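Local coordinates for aldehyde dehydrogenase (Anabaena variabilis, PDB 4H7N), which probably catalyses the NAD+-dependent oxidation of aldehydes to carboxylic acids, at residues A[249-254]-A[283-288]; A[430-435]-A[441-446]. All coordinates share one frame; numbering follows the deposited sequence.

Interaction 1. Residues A[249-254]-A[283-288]; sequences LATSAI and YHQLIA
Thr251 meets Gln285 and Leu286 where helix 247-259 packs beside helix 279-292, and it presents a different part of itself to each. Its hydroxyl OG1 lies 3.2 Å from Gln285 OE1, while its methyl CG2 comes near Gln285 NE2, so the two branches of the threonine touch both ends of the amide. The glutamine crosses it at about a right angle: CG stands anti to the backbone N (chi1 -171°) and the chain runs out straight, carrying the amide across to the other helix. Leu286 completes the contact by laying CD1 3.6 Å from the backbone O of Thr251.

The two oxygens are bridged by Lys289, one turn beyond Gln285, which hydrogen-bonds through NZ to both, and to Ser252 OG. Thr251 OG1 bonds back to Leu247 O as well, within its own helix. Farther out, Ile254 rests on Ala239 and Val241, and Leu286 on Val350, which seats both helices against the seven-stranded sheet. Helix 247-259 is the crossover between parallel neighbours 237-241 and 269-275. One lysine charge thus ties together oxygens that would otherwise probably repel, in a largely buried contact.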
loop_
_atom_site.group_PDB
_atom_site.type_symbol
_atom_site.label_atom_id
_atom_site.label_comp_id
_atom_site.label_asym_id
_atom_site.label_seq_id
_atom_site.Cartn_x
_atom_site.Cartn_y
_atom_site.Cartn_z
ATOM N N LEU A 249 -38.170 7.328 3.444
ATOM C CA LEU A 249 -36.785 7.665 3.568
ATOM C C LEU A 249 -35.983 6.999 2.451
ATOM O O LEU A 249 -35.088 7.607 1.861
ATOM C CB LEU A 249 -36.232 7.205 4.940
ATOM C CG LEU A 249 -36.837 7.980 6.139
ATOM C CD1 LEU A 249 -36.257 7.436 7.463
ATOM C CD2 LEU A 249 -36.650 9.505 6.060
ATOM N N ALA A 250 -36.295 5.751 2.149
ATOM C CA ALA A 250 -35.495 5.030 1.137
ATOM C C ALA A 250 -35.593 5.709 -0.238
ATOM O O ALA A 250 -34.598 5.812 -0.968
ATOM C CB ALA A 250 -35.932 3.578 1.040
ATOM N N THR A 251 -36.800 6.167 -0.603
ATOM C CA THR A 251 -36.959 6.789 -1.915
ATOM C C THR A 251 -36.275 8.160 -1.933
ATOM O O THR A 251 -35.646 8.496 -2.933
ATOM C CB THR A 251 -38.426 6.875 -2.382
ATOM O OG1 THR A 251 -39.197 7.547 -1.386
ATOM C CG2 THR A 251 -38.998 5.497 -2.661
ATOM N N SER A 252 -36.364 8.956 -0.868
ATOM C CA SER A 252 -35.634 10.223 -0.865
ATOM C C SER A 252 -34.095 9.980 -0.877
ATOM O O SER A 252 -33.354 10.681 -1.563
ATOM C CB SER A 252 -36.014 11.109 0.339
ATOM O OG SER A 252 -37.383 11.521 0.328
ATOM N N ALA A 253 -33.613 9.009 -0.103
ATOM C CA ALA A 253 -32.182 8.792 0.012
ATOM C C ALA A 253 -31.592 8.294 -1.321
ATOM O O ALA A 253 -30.525 8.743 -1.733
ATOM C CB ALA A 253 -31.886 7.791 1.098
ATOM N N ILE A 254 -32.298 7.357 -1.953
ATOM C CA ILE A 254 -31.821 6.728 -3.199
ATOM C C ILE A 254 -31.895 7.739 -4.351
ATOM O O ILE A 254 -30.981 7.824 -5.175
ATOM C CB ILE A 254 -32.588 5.441 -3.489
ATOM C CG1 ILE A 254 -32.097 4.363 -2.505
ATOM C CG2 ILE A 254 -32.451 5.015 -4.946
ATOM C CD1 ILE A 254 -32.998 3.180 -2.350
ATOM N N TYR A 283 -41.251 2.154 -6.791
ATOM C CA TYR A 283 -40.847 2.864 -7.977
ATOM C C TYR A 283 -41.810 4.017 -8.297
ATOM O O TYR A 283 -41.375 5.049 -8.803
ATOM C CB TYR A 283 -40.557 1.945 -9.169
ATOM C CG TYR A 283 -41.679 1.405 -9.984
ATOM C CD1 TYR A 283 -42.385 2.218 -10.841
ATOM C CD2 TYR A 283 -41.959 0.042 -9.987
ATOM C CE1 TYR A 283 -43.390 1.718 -11.635
ATOM C CE2 TYR A 283 -42.962 -0.491 -10.781
ATOM C CZ TYR A 283 -43.684 0.350 -11.609
ATOM O OH TYR A 283 -44.712 -0.132 -12.400
ATOM N N HIS A 284 -43.082 3.858 -7.956
ATOM C CA HIS A 284 -44.020 4.959 -8.095
ATOM C C HIS A 284 -43.704 6.120 -7.194
ATOM O O HIS A 284 -43.795 7.285 -7.613
ATOM C CB HIS A 284 -45.440 4.497 -7.857
ATOM C CG HIS A 284 -46.006 3.770 -9.026
ATOM N ND1 HIS A 284 -46.052 4.326 -10.288
ATOM C CD2 HIS A 284 -46.539 2.537 -9.135
ATOM C CE1 HIS A 284 -46.602 3.463 -11.127
ATOM N NE2 HIS A 284 -46.904 2.370 -10.452
ATOM N N GLN A 285 -43.280 5.829 -5.973
ATOM C CA GLN A 285 -42.883 6.931 -5.110
ATOM C C GLN A 285 -41.588 7.592 -5.656
ATOM O O GLN A 285 -41.450 8.830 -5.690
ATOM C CB GLN A 285 -42.821 6.505 -3.646
ATOM C CG GLN A 285 -42.631 7.717 -2.769
ATOM C CD GLN A 285 -42.458 7.432 -1.290
ATOM O OE1 GLN A 285 -42.220 8.368 -0.535
ATOM N NE2 GLN A 285 -42.557 6.171 -0.871
ATOM N N LEU A 286 -40.650 6.768 -6.120
ATOM C CA LEU A 286 -39.409 7.283 -6.702
ATOM C C LEU A 286 -39.664 8.201 -7.889
ATOM O O LEU A 286 -39.041 9.303 -8.021
ATOM C CB LEU A 286 -38.472 6.113 -7.103
ATOM C CG LEU A 286 -37.018 6.490 -7.364
ATOM C CD1 LEU A 286 -36.320 7.047 -6.107
ATOM C CD2 LEU A 286 -36.233 5.289 -7.885
ATOM N N ILE A 287 -40.548 7.749 -8.768
ATOM C CA ILE A 287 -40.890 8.586 -9.926
ATOM C C ILE A 287 -41.402 9.956 -9.494
ATOM O O ILE A 287 -40.970 10.987 -10.035
ATOM C CB ILE A 287 -41.883 7.914 -10.858
ATOM C CG1 ILE A 287 -41.207 6.743 -11.569
ATOM C CG2 ILE A 287 -42.365 8.899 -11.930
ATOM C CD1 ILE A 287 -42.221 5.758 -12.130
ATOM N N ALA A 288 -42.332 9.976 -8.544
ATOM C CA ALA A 288 -42.978 11.253 -8.160
ATOM C C ALA A 288 -41.918 12.235 -7.645
ATOM O O ALA A 288 -41.910 13.432 -8.009
ATOM C CB ALA A 288 -44.044 11.021 -7.106
#

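Interaction 2. Residues A[430-435]-A[441-446]; sequences GEKNAF and GGSRVG
An ST turn at Ser443, in the loop that passes close to the predicted active-site residue Glu232, supplies the hydroxyl that joins segments 430-435 and 441-446. With chi1 at -172° this OG is turned away from the serine's own N and toward Lys432 N; that amide donates to Ser443 OG over 3.3 Å in a nearly straight bond (170°), the one that crosses between the segments. Val445 N closes the turn on the same oxygen. With an alanine in its place the hydroxyl is gone, which would probably leave Lys432 N and Val445 N without their common acceptor and the turn less firmly tied to 430-435. A water extends the link, accepting from Ala434 N and donating to Gly442 O at 2.8 Å.

Around these bonds the packing is close. Val445 CG1 lies 3.3 Å from Gly430 O, and its other methyl, CG2, faces Lys432 NZ. The lysine side chain comes within about 5 Å of that of Glu232. Glu431 CG presses on Val445 O at 3.3 Å. Asn433 ND2 approaches Gly442 C to 3.2 Å. The far ends of these two side chains are held by Lys456 of the second subunit: Glu431 OE1 through a salt bridge, Asn433 OD1 through the backbone N. A single hydroxyl accepting one backbone amide from each loop therefore joins them beside both the dimer interface and the probable catalytic centre.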
loop_
_atom_site.group_PDB
_atom_site.type_symbol
_atom_site.label_atom_id
_atom_site.label_comp_id
_atom_site.label_asym_id
_atom_site.label_seq_id
_atom_site.Cartn_x
_atom_site.Cartn_y
_atom_site.Cartn_z
ATOM N N GLY A 430 -14.783 6.795 8.973
ATOM C CA GLY A 430 -14.943 5.385 8.554
ATOM C C GLY A 430 -13.890 4.961 7.535
ATOM O O GLY A 430 -14.014 5.234 6.353
ATOM N N GLU A 431 -12.858 4.290 8.013
ATOM C CA GLU A 431 -11.826 3.744 7.147
ATOM C C GLU A 431 -12.405 2.634 6.306
ATOM O O GLU A 431 -13.194 1.821 6.772
ATOM C CB GLU A 431 -10.632 3.251 7.952
ATOM C CG GLU A 431 -9.507 4.307 8.009
ATOM C CD GLU A 431 -8.375 3.991 8.998
ATOM O OE1 GLU A 431 -8.215 2.796 9.361
ATOM O OE2 GLU A 431 -7.635 4.941 9.398
ATOM N N LYS A 432 -12.035 2.636 5.035
ATOM C CA LYS A 432 -12.573 1.703 4.093
ATOM C C LYS A 432 -11.540 1.389 3.028
ATOM O O LYS A 432 -10.774 2.268 2.587
ATOM C CB LYS A 432 -13.822 2.243 3.401
ATOM C CG LYS A 432 -13.671 3.673 2.908
ATOM C CD LYS A 432 -14.601 3.951 1.730
ATOM C CE LYS A 432 -14.520 5.410 1.291
ATOM N NZ LYS A 432 -14.750 6.316 2.455
ATOM N N ASN A 433 -11.524 0.132 2.613
ATOM C CA ASN A 433 -10.701 -0.298 1.445
ATOM C C ASN A 433 -11.658 -0.673 0.303
ATOM O O ASN A 433 -12.642 -1.383 0.515
ATOM C CB ASN A 433 -9.791 -1.511 1.816
ATOM C CG ASN A 433 -8.781 -1.194 2.937
ATOM O OD1 ASN A 433 -8.663 -1.889 3.904
ATOM N ND2 ASN A 433 -8.080 -0.096 2.803
ATOM N N ALA A 434 -11.376 -0.250 -0.922
ATOM C CA ALA A 434 -12.193 -0.729 -2.042
ATOM C C ALA A 434 -12.025 -2.222 -2.306
ATOM O O ALA A 434 -10.978 -2.803 -2.040
ATOM C CB ALA A 434 -11.861 0.044 -3.308
ATOM N N PHE A 435 -13.080 -2.834 -2.844
ATOM C CA PHE A 435 -13.065 -4.219 -3.232
ATOM C C PHE A 435 -12.988 -4.282 -4.759
ATOM O O PHE A 435 -13.352 -3.322 -5.478
ATOM C CB PHE A 435 -14.333 -4.898 -2.717
ATOM C CG PHE A 435 -14.334 -5.231 -1.234
ATOM C CD1 PHE A 435 -14.314 -4.242 -0.273
ATOM C CD2 PHE A 435 -14.429 -6.553 -0.826
ATOM C CE1 PHE A 435 -14.326 -4.542 1.064
ATOM C CE2 PHE A 435 -14.426 -6.905 0.532
ATOM C CZ PHE A 435 -14.391 -5.875 1.488
ATOM N N GLY A 441 -4.501 0.571 -2.515
ATOM C CA GLY A 441 -3.613 1.460 -1.800
ATOM C C GLY A 441 -4.100 1.888 -0.413
ATOM O O GLY A 441 -3.555 2.836 0.158
ATOM N N GLY A 442 -5.126 1.233 0.119
ATOM C CA GLY A 442 -5.569 1.530 1.479
ATOM C C GLY A 442 -6.725 2.551 1.522
ATOM O O GLY A 442 -7.635 2.514 0.719
ATOM N N SER A 443 -6.699 3.407 2.510
ATOM C CA SER A 443 -7.828 4.299 2.779
ATOM C C SER A 443 -7.335 5.741 2.746
ATOM O O SER A 443 -6.212 6.004 3.187
ATOM C CB SER A 443 -8.419 3.981 4.167
ATOM O OG SER A 443 -9.611 4.717 4.305
ATOM N N ARG A 444 -8.154 6.650 2.230
ATOM C CA ARG A 444 -7.839 8.098 2.273
ATOM C C ARG A 444 -8.574 8.763 3.393
ATOM O O ARG A 444 -8.519 9.964 3.557
ATOM C CB ARG A 444 -8.109 8.811 0.943
ATOM C CG ARG A 444 -9.501 8.720 0.429
ATOM C CD ARG A 444 -9.759 9.788 -0.604
ATOM N NE ARG A 444 -8.898 9.780 -1.791
ATOM C CZ ARG A 444 -9.349 9.774 -3.048
ATOM N NH1 ARG A 444 -10.648 9.711 -3.307
ATOM N NH2 ARG A 444 -8.511 9.851 -4.065
ATOM N N VAL A 445 -9.214 7.960 4.222
ATOM C CA VAL A 445 -10.018 8.469 5.307
ATOM C C VAL A 445 -9.300 8.212 6.611
ATOM O O VAL A 445 -8.629 7.204 6.790
ATOM C CB VAL A 445 -11.455 7.882 5.245
ATOM C CG1 VAL A 445 -12.146 7.967 6.597
ATOM C CG2 VAL A 445 -12.263 8.635 4.180
ATOM N N GLY A 446 -9.383 9.185 7.493
ATOM C CA GLY A 446 -8.857 9.057 8.843
ATOM C C GLY A 446 -7.365 9.122 8.938
ATOM O O GLY A 446 -6.705 9.667 8.079
HETATM O O HOH W 1 -8.674 1.022 -1.417
#

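Overall arrangement
Interaction 1 and interaction 2 lie in different neighbourhoods of the subunit, their centres 29 Å apart and their nearest atoms about 17 Å, and they share no helix or strand. The first is a buried helix-helix contact far out from the chain centre and away from the annotated site; the second joins two irregular loops nearer the middle, only partly buried, beside the predicted active-site glutamate. Their chemistry follows: the helices meet mainly through side chains and a lysine from the next turn, whereas the loops use backbone amides, a water and one hydroxyl. Both also reach the second subunit, 249-254 by packing on its Trp471 and a hydrogen bond from Ser252 to its Asp473, 430-435 through its Lys456 and Arg455.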